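Local coordinates for protein chaperone SycD (Chlamydia pneumoniae, PDB 4NRH) that binds CopN as a type III secretion chaperone of the LcrH/SycD family and probably helps direct secretion of translocator proteins, at residues D[73-76]-D[77-80]; D[83-86]-D[87-90]; D[103-107]-D[108-112]; D[133-136]-D[137-141]. One frame throughout, in Å; residues are numbered along the deposited sequence.

Contact 1 of 4, residues D[73-76]-D[77-80]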
loop_
_atom_site.group_PDB
_atom_site.type_symbol
_atom_site.label_atom_id
_atom_site.label_comp_id
_atom_site.label_asym_id
_atom_site.label_seq_id
_atom_site.Cartn_x
_atom_site.Cartn_y
_atom_site.Cartn_z
ATOM N N ASP D 73 5.603 1.601 -30.337
ATOM C CA ASP D 73 4.559 2.550 -30.711
ATOM C C ASP D 73 4.924 3.970 -30.293
ATOM O O ASP D 73 4.090 4.875 -30.348
ATOM C CB ASP D 73 3.219 2.149 -30.087
ATOM C CG ASP D 73 2.626 0.911 -30.727
ATOM O OD1 ASP D 73 2.976 0.616 -31.890
ATOM O OD2 ASP D 73 1.809 0.233 -30.069
ATOM N N LYS D 74 6.169 4.139 -29.853
ATOM C CA LYS D 74 6.702 5.422 -29.393
ATOM C C LYS D 74 5.972 5.936 -28.153
ATOM O O LYS D 74 6.064 7.115 -27.814
ATOM C CB LYS D 74 6.642 6.470 -30.510
ATOM C CG LYS D 74 7.460 6.119 -31.742
ATOM C CD LYS D 74 6.996 6.912 -32.953
ATOM C CE LYS D 74 7.970 6.775 -34.112
ATOM N NZ LYS D 74 8.146 5.352 -34.517
ATOM N N ASP D 75 5.249 5.047 -27.479
ATOM C CA ASP D 75 4.641 5.380 -26.198
ATOM C C ASP D 75 5.626 5.028 -25.092
ATOM O O ASP D 75 5.500 3.996 -24.430
ATOM C CB ASP D 75 3.317 4.636 -26.007
ATOM C CG ASP D 75 2.493 5.193 -24.861
ATOM O OD1 ASP D 75 3.007 6.052 -24.112
ATOM O OD2 ASP D 75 1.327 4.771 -24.708
ATOM N N TYR D 76 6.608 5.902 -24.900
ATOM C CA TYR D 76 7.702 5.644 -23.976
ATOM C C TYR D 76 7.236 5.705 -22.525
ATOM O O TYR D 76 7.707 4.941 -21.685
ATOM C CB TYR D 76 8.834 6.639 -24.222
ATOM C CG TYR D 76 9.298 6.655 -25.660
ATOM C CD1 TYR D 76 9.796 5.507 -26.262
ATOM C CD2 TYR D 76 9.222 7.814 -26.423
ATOM C CE1 TYR D 76 10.212 5.514 -27.580
ATOM C CE2 TYR D 76 9.638 7.831 -27.741
ATOM C CZ TYR D 76 10.132 6.679 -28.314
ATOM O OH TYR D 76 10.546 6.693 -29.626
ATOM N N ALA D 77 6.309 6.616 -22.244
ATOM C CA ALA D 77 5.748 6.762 -20.906
ATOM C C ALA D 77 5.117 5.459 -20.417
ATOM O O ALA D 77 5.311 5.056 -19.271
ATOM C CB ALA D 77 4.724 7.887 -20.884
ATOM N N LYS D 78 4.364 4.805 -21.296
ATOM C CA LYS D 78 3.711 3.545 -20.959
ATOM C C LYS D 78 4.725 2.417 -20.798
ATOM O O LYS D 78 4.590 1.570 -19.914
ATOM C CB LYS D 78 2.679 3.175 -22.027
ATOM C CG LYS D 78 1.974 1.851 -21.779
ATOM C CD LYS D 78 0.932 1.569 -22.849
ATOM C CE LYS D 78 0.159 0.297 -22.543
ATOM N NZ LYS D 78 -0.850 -0.009 -23.595
ATOM N N SER D 79 5.741 2.411 -21.656
ATOM C CA SER D 79 6.777 1.385 -21.599
ATOM C C SER D 79 7.582 1.493 -20.308
ATOM O O SER D 79 7.907 0.482 -19.686
ATOM C CB SER D 79 7.702 1.487 -22.813
ATOM O OG SER D 79 8.539 2.627 -22.726
ATOM N N ILE D 80 7.891 2.723 -19.906
ATOM C CA ILE D 80 8.640 2.971 -18.679
ATOM C C ILE D 80 7.887 2.440 -17.461
ATOM O O ILE D 80 8.476 1.800 -16.588
ATOM C CB ILE D 80 8.930 4.476 -18.496
ATOM C CG1 ILE D 80 9.964 4.944 -19.523
ATOM C CG2 ILE D 80 9.444 4.757 -17.098
ATOM C CD1 ILE D 80 10.116 6.449 -19.602
#
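Asp75 and Lys78 meet where the loop after helix 57-72 runs into helix 76-89. Lys74 precedes them with positive phi (63°), as the C-prime residue of the Schellman motif that ends helix 57-72. Lys74 O lies over one face of the Tyr76 ring, toward the rim.

Asp75 is the N-cap of the next helix. Its CG stands anti to the backbone N (chi1 -166°), which swings the carboxylate forward over the first turn. OD1 of Asp75 accepts a weak capping bond from Lys78 N, at 3.4 Å. Its other oxygen, OD2, rests against CB of Lys78 at 3.4 Å. The Lys78 chain is fully extended, and its amino group ends 5.4 Å (NZ) from OD2 of Asp75, so the opposite charges are close but not paired. The main-chain O of Asp75 takes the N-H of Ser79 at 3.2 Å.

This short turn joins helices 57-72 and 76-89 as a helical hairpin, consistent with the family's repeat architecture. The carbonyl of Tyr76 is gripped twice: Ile80 N donates at 2.8 Å, and Ser79 OG donates at 2.7 Å to the same Tyr76 O. The hydroxyl sits between the Ser79 backbone N and carbonyl carbon (chi1 72°), and it also bonds Ser103 of helix 94-106. CG1 of Ile80 folds back to 3.1 Å from Tyr76 O, and the side chain packs on Leu100 and Leu104.

Contact 2 of 4, residues D[83-86]-D[87-90]; sequences FRWL and VFFN
Trp85 turns the edge of its six-membered ring toward the face of Phe88 in an offset edge-to-face pair. The centroids are 5.7 Å apart and the planes stand at 84°. The two side chains lie side by side and point the same way. CE3 of Trp85 touches CD2 of Phe88 at 4.0 Å.

Phe89 meets the same indole differently. Its plane is near parallel to the six-membered ring, at 30°, but slid aside so that the rings barely overlap. CZ of Phe89 reaches CE3 of Trp85 at 4.2 Å. CD2 of Phe89 comes 3.2 Å from Trp85 O. A chi1 of 167° sends the Phe88 ring away from its own backbone N, whereas Phe89 turns its ring from the carbonyl carbon. This brings CD2 of Phe88 over one face of Phe89.

The three rings form an aromatic cluster on the last turns of helix 76-89. Leu10, Leu14 and Ile17 of helix 9-19 and Leu31 of helix 31-35 pack on it. Phe88 also stacks with Tyr49 and touches Ser278 of the CopN chain. Where the helix ends, Phe88 N bonds Arg84 O at 2.8 Å and Asn90 N bonds Leu86 O at 2.9 Å.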
loop_
_atom_site.group_PDB
_atom_site.type_symbol
_atom_site.label_atom_id
_atom_site.label_comp_id
_atom_site.label_asym_id
_atom_site.label_seq_id
_atom_site.Cartn_x
_atom_site.Cartn_y
_atom_site.Cartn_z
ATOM N N PHE D 83 8.167 -1.540 -17.573
ATOM C CA PHE D 83 9.495 -2.083 -17.298
ATOM C C PHE D 83 9.907 -1.916 -15.836
ATOM O O PHE D 83 10.600 -2.769 -15.287
ATOM C CB PHE D 83 10.538 -1.445 -18.220
ATOM C CG PHE D 83 10.354 -1.793 -19.670
ATOM C CD1 PHE D 83 10.078 -3.098 -20.048
ATOM C CD2 PHE D 83 10.465 -0.825 -20.654
ATOM C CE1 PHE D 83 9.905 -3.428 -21.378
ATOM C CE2 PHE D 83 10.292 -1.149 -21.987
ATOM C CZ PHE D 83 10.011 -2.452 -22.349
ATOM N N ARG D 84 9.488 -0.819 -15.211
ATOM C CA ARG D 84 9.745 -0.621 -13.787
ATOM C C ARG D 84 9.076 -1.706 -12.945
ATOM O O ARG D 84 9.660 -2.197 -11.981
ATOM C CB ARG D 84 9.277 0.763 -13.330
ATOM C CG ARG D 84 10.131 1.910 -13.848
ATOM C CD ARG D 84 10.019 3.126 -12.941
ATOM N NE ARG D 84 10.946 4.185 -13.326
ATOM C CZ ARG D 84 10.575 5.379 -13.776
ATOM N NH1 ARG D 84 9.287 5.676 -13.891
ATOM N NH2 ARG D 84 11.491 6.279 -14.105
ATOM N N TRP D 85 7.848 -2.070 -13.311
ATOM C CA TRP D 85 7.141 -3.157 -12.639
ATOM C C TRP D 85 7.880 -4.482 -12.806
ATOM O O TRP D 85 8.007 -5.258 -11.859
ATOM C CB TRP D 85 5.710 -3.286 -13.170
ATOM C CG TRP D 85 4.728 -2.377 -12.491
ATOM C CD1 TRP D 85 4.092 -1.301 -13.038
ATOM C CD2 TRP D 85 4.270 -2.468 -11.136
ATOM N NE1 TRP D 85 3.265 -0.717 -12.108
ATOM C CE2 TRP D 85 3.357 -1.414 -10.931
ATOM C CE3 TRP D 85 4.544 -3.338 -10.076
ATOM C CZ2 TRP D 85 2.718 -1.206 -9.713
ATOM C CZ3 TRP D 85 3.907 -3.131 -8.865
ATOM C CH2 TRP D 85 3.005 -2.073 -8.695
ATOM N N LEU D 86 8.355 -4.735 -14.022
ATOM C CA LEU D 86 9.109 -5.948 -14.322
ATOM C C LEU D 86 10.389 -6.011 -13.499
ATOM O O LEU D 86 10.749 -7.061 -12.965
ATOM C CB LEU D 86 9.440 -6.017 -15.811
ATOM C CG LEU D 86 8.294 -6.425 -16.735
ATOM C CD1 LEU D 86 8.716 -6.274 -18.182
ATOM C CD2 LEU D 86 7.860 -7.853 -16.444
ATOM N N VAL D 87 11.073 -4.876 -13.409
ATOM C CA VAL D 87 12.298 -4.772 -12.631
ATOM C C VAL D 87 11.997 -4.953 -11.144
ATOM O O VAL D 87 12.781 -5.549 -10.406
ATOM C CB VAL D 87 12.994 -3.411 -12.883
ATOM C CG1 VAL D 87 13.860 -3.010 -11.705
ATOM C CG2 VAL D 87 13.809 -3.461 -14.168
ATOM N N PHE D 88 10.833 -4.468 -10.722
ATOM C CA PHE D 88 10.376 -4.645 -9.348
ATOM C C PHE D 88 10.181 -6.122 -9.016
ATOM O O PHE D 88 10.540 -6.578 -7.931
ATOM C CB PHE D 88 9.074 -3.869 -9.115
ATOM C CG PHE D 88 8.368 -4.226 -7.835
ATOM C CD1 PHE D 88 8.725 -3.622 -6.641
ATOM C CD2 PHE D 88 7.333 -5.149 -7.829
ATOM C CE1 PHE D 88 8.077 -3.944 -5.463
ATOM C CE2 PHE D 88 6.680 -5.474 -6.655
ATOM C CZ PHE D 88 7.052 -4.871 -5.471
ATOM N N PHE D 89 9.608 -6.864 -9.959
ATOM C CA PHE D 89 9.338 -8.284 -9.763
ATOM C C PHE D 89 10.601 -9.137 -9.862
ATOM O O PHE D 89 10.807 -10.046 -9.059
ATOM C CB PHE D 89 8.295 -8.765 -10.773
ATOM C CG PHE D 89 6.899 -8.316 -10.454
ATOM C CD1 PHE D 89 6.396 -8.442 -9.169
ATOM C CD2 PHE D 89 6.092 -7.761 -11.433
ATOM C CE1 PHE D 89 5.113 -8.028 -8.868
ATOM C CE2 PHE D 89 4.808 -7.343 -11.137
ATOM C CZ PHE D 89 4.318 -7.477 -9.853
ATOM N N ASN D 90 11.442 -8.845 -10.850
ATOM C CA ASN D 90 12.692 -9.575 -11.021
ATOM C C ASN D 90 13.774 -8.665 -11.593
ATOM O O ASN D 90 13.899 -8.532 -12.810
ATOM C CB ASN D 90 12.484 -10.793 -11.929
ATOM C CG ASN D 90 13.663 -11.756 -11.909
ATOM O OD1 ASN D 90 14.782 -11.390 -11.547
ATOM N ND2 ASN D 90 13.413 -12.999 -12.310
#

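Contact 3 of 4, residues D[103-107]-D[108-112]; sequences SLHMS and EQYSQ
Leu104 lays its two methyl branches against the start of the next helix. CD2 touches the side-chain amide of Gln109, 3.8 Å from OE1. CD1 packs on Gln112, 3.9 Å from its CB. A chi1 of -66° turns the Leu104 fork away from its own carbonyl and out across the turn. Gln109 is extended beyond CG and crosses the leucine at a slant. Its NE2 passes CB of Ser107 at 3.9 Å.

On another side of the turn, His105 and Tyr110 meet obliquely, with planes at 74°. CD2 of His105 comes to the edge of the Tyr110 ring, near its plane, 3.7 Å from CE1. CA of Glu108 lies over one face of the same ring. The imidazole is also held from its far nitrogen, because ND1 is hydrogen-bonded to Tyr117.

The backbone between them is a Schellman motif. Glu108 has positive phi (62°), and two bonds run back into the last helical turn: Gln109 N to Leu104 O at 2.8 Å, and Glu108 N to His105 O at 3.0 Å. The second donor stands well above the carbonyl plane. Ser107 OG reaches back to Ser103 O at 2.9 Å.

This is the turn between helices 94-106 and 110-123, which lie within a tetratricopeptide repeat. Tyr76 and Ile80 of helix 76-89 press on Ser107. Ile136, Cys137 and Leu140 of helix 129-140 cover the His105 and Tyr110 pair. Gln112 NE2 is hydrogen-bonded to Glu32 of helix 31-35, which ties the start of helix 110-123 to that helix.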
loop_
_atom_site.group_PDB
_atom_site.type_symbol
_atom_site.label_atom_id
_atom_site.label_comp_id
_atom_site.label_asym_id
_atom_site.label_seq_id
_atom_site.Cartn_x
_atom_site.Cartn_y
_atom_site.Cartn_z
ATOM N N SER D 103 13.984 3.182 -23.018
ATOM C CA SER D 103 12.760 3.972 -22.938
ATOM C C SER D 103 13.015 5.327 -22.287
ATOM O O SER D 103 12.519 6.353 -22.755
ATOM C CB SER D 103 11.685 3.208 -22.163
ATOM O OG SER D 103 11.269 2.054 -22.873
ATOM N N LEU D 104 13.790 5.323 -21.207
ATOM C CA LEU D 104 14.195 6.558 -20.546
ATOM C C LEU D 104 15.076 7.398 -21.465
ATOM O O LEU D 104 14.984 8.626 -21.480
ATOM C CB LEU D 104 14.930 6.256 -19.238
ATOM C CG LEU D 104 14.108 5.606 -18.122
ATOM C CD1 LEU D 104 15.020 5.007 -17.062
ATOM C CD2 LEU D 104 13.149 6.613 -17.503
ATOM N N HIS D 105 15.934 6.723 -22.224
ATOM C CA HIS D 105 16.805 7.374 -23.198
ATOM C C HIS D 105 15.975 8.136 -24.230
ATOM O O HIS D 105 16.223 9.314 -24.494
ATOM C CB HIS D 105 17.702 6.334 -23.882
ATOM C CG HIS D 105 18.764 6.919 -24.764
ATOM N ND1 HIS D 105 19.901 6.223 -25.113
ATOM C CD2 HIS D 105 18.866 8.128 -25.367
ATOM C CE1 HIS D 105 20.656 6.975 -25.892
ATOM N NE2 HIS D 105 20.051 8.137 -26.062
ATOM N N MET D 106 14.987 7.458 -24.808
ATOM C CA MET D 106 14.110 8.070 -25.800
ATOM C C MET D 106 13.258 9.179 -25.186
ATOM O O MET D 106 12.798 10.079 -25.887
ATOM C CB MET D 106 13.209 7.013 -26.441
ATOM C CG MET D 106 13.955 5.945 -27.226
ATOM S SD MET D 106 14.964 6.625 -28.555
ATOM C CE MET D 106 13.728 7.498 -29.515
ATOM N N SER D 107 13.051 9.105 -23.875
ATOM C CA SER D 107 12.277 10.112 -23.156
ATOM C C SER D 107 13.159 11.267 -22.693
ATOM O O SER D 107 12.681 12.201 -22.048
ATOM C CB SER D 107 11.568 9.486 -21.955
ATOM O OG SER D 107 10.604 8.534 -22.369
ATOM N N GLU D 108 14.447 11.180 -23.018
ATOM C CA GLU D 108 15.444 12.182 -22.637
ATOM C C GLU D 108 15.580 12.297 -21.121
ATOM O O GLU D 108 15.936 13.352 -20.599
ATOM C CB GLU D 108 15.119 13.551 -23.246
ATOM C CG GLU D 108 15.180 13.586 -24.765
ATOM C CD GLU D 108 14.878 14.960 -25.329
ATOM O OE1 GLU D 108 15.066 15.959 -24.601
ATOM O OE2 GLU D 108 14.466 15.044 -26.504
ATOM N N GLN D 109 15.289 11.204 -20.422
ATOM C CA GLN D 109 15.550 11.122 -18.992
ATOM C C GLN D 109 16.875 10.397 -18.802
ATOM O O GLN D 109 16.916 9.240 -18.387
ATOM C CB GLN D 109 14.418 10.396 -18.263
ATOM C CG GLN D 109 13.030 10.930 -18.585
ATOM C CD GLN D 109 11.959 10.363 -17.675
ATOM O OE1 GLN D 109 12.203 10.103 -16.496
ATOM N NE2 GLN D 109 10.764 10.167 -18.218
ATOM N N TYR D 110 17.958 11.103 -19.110
ATOM C CA TYR D 110 19.281 10.503 -19.240
ATOM C C TYR D 110 19.866 10.030 -17.913
ATOM O O TYR D 110 20.469 8.959 -17.847
ATOM C CB TYR D 110 20.231 11.496 -19.911
ATOM C CG TYR D 110 19.774 11.915 -21.291
ATOM C CD1 TYR D 110 19.601 10.975 -22.300
ATOM C CD2 TYR D 110 19.506 13.247 -21.582
ATOM C CE1 TYR D 110 19.180 11.351 -23.562
ATOM C CE2 TYR D 110 19.084 13.632 -22.842
ATOM C CZ TYR D 110 18.923 12.681 -23.827
ATOM O OH TYR D 110 18.504 13.058 -25.083
ATOM N N SER D 111 19.702 10.837 -16.869
ATOM C CA SER D 111 20.213 10.499 -15.542
ATOM C C SER D 111 19.739 9.122 -15.084
ATOM O O SER D 111 20.522 8.324 -14.567
ATOM C CB SER D 111 19.792 11.562 -14.524
ATOM O OG SER D 111 20.315 11.272 -13.240
ATOM N N GLN D 112 18.451 8.853 -15.273
ATOM C CA GLN D 112 17.874 7.569 -14.894
ATOM C C GLN D 112 18.156 6.500 -15.946
ATOM O O GLN D 112 18.254 5.316 -15.626
ATOM C CB GLN D 112 16.371 7.712 -14.662
ATOM C CG GLN D 112 16.040 8.533 -13.430
ATOM C CD GLN D 112 14.564 8.532 -13.101
ATOM O OE1 GLN D 112 13.733 8.130 -13.916
ATOM N NE2 GLN D 112 14.228 8.993 -11.903
#

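Contact 4 of 4, residues D[133-136]-D[137-141]; sequences YAYI and CYTLT
Tyr135 carries the hydroxyl of Thr139 over one face of its ring. OG1 of Thr139 is 3.7 Å from CE1 of Tyr135 and is displaced toward the rim. The two side chains cross rather than run alongside each other. Ala134 approaches the Tyr138 ring obliquely. CD2 of Tyr138 is 3.1 Å from Ala134 O, and farther out CE2 of Tyr138 lies 4.2 Å from CB of Ala134.

The same OG1 of Thr139 donates to Tyr135 O at 2.8 Å. With chi1 at -65° it sits beside its own backbone N, folded back along the helix to that oxygen. Thr139 N donates to the same Tyr135 O at 2.9 Å. The two donors arrive from opposite faces of the carbonyl plane, so this oxygen is held by both the main chain and a side chain.

All this lies on helix 129-140, which packs between helices 110-123 and 147-158 in an all-helical array. Ala147 and Leu151 of helix 147-158 pack on Tyr135, and Ala147 also meets Tyr138 and Thr139. Leu114 of helix 110-123 touches Cys137 and Tyr138.

Elsewhere round the helix, Ile136 and Leu140 lie side by side and point the same way, CG2 of Ile136 touching CD2 of Leu140 at 3.7 Å. Leu140 N donates to Ile136 O at 3.0 Å.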
loop_
_atom_site.group_PDB
_atom_site.type_symbol
_atom_site.label_atom_id
_atom_site.label_comp_id
_atom_site.label_asym_id
_atom_site.label_seq_id
_atom_site.Cartn_x
_atom_site.Cartn_y
_atom_site.Cartn_z
ATOM N N TYR D 133 25.768 2.802 -24.956
ATOM C CA TYR D 133 24.616 3.680 -24.783
ATOM C C TYR D 133 24.797 4.584 -23.569
ATOM O O TYR D 133 24.207 5.662 -23.495
ATOM C CB TYR D 133 23.330 2.860 -24.663
ATOM C CG TYR D 133 22.860 2.315 -25.993
ATOM C CD1 TYR D 133 22.393 3.166 -26.985
ATOM C CD2 TYR D 133 22.899 0.953 -26.261
ATOM C CE1 TYR D 133 21.970 2.677 -28.206
ATOM C CE2 TYR D 133 22.479 0.454 -27.480
ATOM C CZ TYR D 133 22.015 1.320 -28.448
ATOM O OH TYR D 133 21.594 0.828 -29.662
ATOM N N ALA D 134 25.611 4.138 -22.617
ATOM C CA ALA D 134 26.013 4.990 -21.505
ATOM C C ALA D 134 26.901 6.116 -22.022
ATOM O O ALA D 134 26.783 7.263 -21.591
ATOM C CB ALA D 134 26.734 4.180 -20.437
ATOM N N TYR D 135 27.786 5.774 -22.954
ATOM C CA TYR D 135 28.656 6.748 -23.607
ATOM C C TYR D 135 27.840 7.827 -24.311
ATOM O O TYR D 135 28.128 9.017 -24.181
ATOM C CB TYR D 135 29.592 6.049 -24.600
ATOM C CG TYR D 135 29.979 6.889 -25.800
ATOM C CD1 TYR D 135 31.007 7.819 -25.720
ATOM C CD2 TYR D 135 29.328 6.735 -27.018
ATOM C CE1 TYR D 135 31.366 8.583 -26.816
ATOM C CE2 TYR D 135 29.677 7.496 -28.117
ATOM C CZ TYR D 135 30.697 8.417 -28.011
ATOM O OH TYR D 135 31.052 9.175 -29.105
ATOM N N ILE D 136 26.832 7.403 -25.067
ATOM C CA ILE D 136 25.934 8.329 -25.749
ATOM C C ILE D 136 25.265 9.286 -24.764
ATOM O O ILE D 136 25.246 10.497 -24.977
ATOM C CB ILE D 136 24.846 7.577 -26.543
ATOM C CG1 ILE D 136 25.468 6.798 -27.703
ATOM C CG2 ILE D 136 23.794 8.544 -27.063
ATOM C CD1 ILE D 136 24.452 6.071 -28.558
ATOM N N CYS D 137 24.736 8.737 -23.675
ATOM C CA CYS D 137 24.038 9.536 -22.673
ATOM C C CYS D 137 24.976 10.505 -21.954
ATOM O O CYS D 137 24.620 11.660 -21.722
ATOM C CB CYS D 137 23.345 8.627 -21.658
ATOM S SG CYS D 137 21.862 7.805 -22.285
ATOM N N TYR D 138 26.167 10.028 -21.597
ATOM C CA TYR D 138 27.174 10.875 -20.962
ATOM C C TYR D 138 27.587 12.012 -21.894
ATOM O O TYR D 138 27.925 13.108 -21.447
ATOM C CB TYR D 138 28.401 10.054 -20.566
ATOM C CG TYR D 138 28.237 9.234 -19.306
ATOM C CD1 TYR D 138 27.649 9.775 -18.170
ATOM C CD2 TYR D 138 28.681 7.919 -19.251
ATOM C CE1 TYR D 138 27.506 9.026 -17.015
ATOM C CE2 TYR D 138 28.539 7.163 -18.104
ATOM C CZ TYR D 138 27.951 7.720 -16.989
ATOM O OH TYR D 138 27.810 6.969 -15.845
ATOM N N THR D 139 27.561 11.733 -23.194
ATOM C CA THR D 139 27.832 12.734 -24.218
ATOM C C THR D 139 26.717 13.777 -24.234
ATOM O O THR D 139 26.965 14.972 -24.407
ATOM C CB THR D 139 27.972 12.090 -25.615
ATOM O OG1 THR D 139 29.117 11.230 -25.635
ATOM C CG2 THR D 139 28.125 13.155 -26.693
ATOM N N LEU D 140 25.488 13.313 -24.032
ATOM C CA LEU D 140 24.309 14.174 -24.062
ATOM C C LEU D 140 24.248 15.153 -22.890
ATOM O O LEU D 140 23.463 16.101 -22.915
ATOM C CB LEU D 140 23.028 13.333 -24.091
ATOM C CG LEU D 140 22.308 13.209 -25.439
ATOM C CD1 LEU D 140 22.478 14.473 -26.272
ATOM C CD2 LEU D 140 22.764 11.984 -26.214
ATOM N N THR D 141 25.067 14.933 -21.864
ATOM C CA THR D 141 25.086 15.850 -20.729
ATOM C C THR D 141 26.114 16.951 -20.974
ATOM O O THR D 141 26.190 17.929 -20.229
ATOM C CB THR D 141 25.413 15.121 -19.413
ATOM O OG1 THR D 141 26.748 14.604 -19.467
ATOM C CG2 THR D 141 24.440 13.974 -19.184
#

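How the contacts relate
From the N terminus the four contacts follow in series, and none nests in or crosses another. Contacts 1 and 3 span the short turns between helices; contacts 2 and 4 lie within single helices and close no loop. Contact 1 opens helix 76-89 and contact 2 ends it, with centres 15 Å apart. Contact 3 is the turn from helix 94-106 into helix 110-123. It packs against the start of helix 76-89 in contact 1, and touches contact 2 where Phe83 packs on Ser103. Contact 4, on helix 129-140, packs on contact 3 through His105 and Tyr110. Contacts 1 and 2 do not touch contact 4. Contact 3 thus joins successive helices of the array.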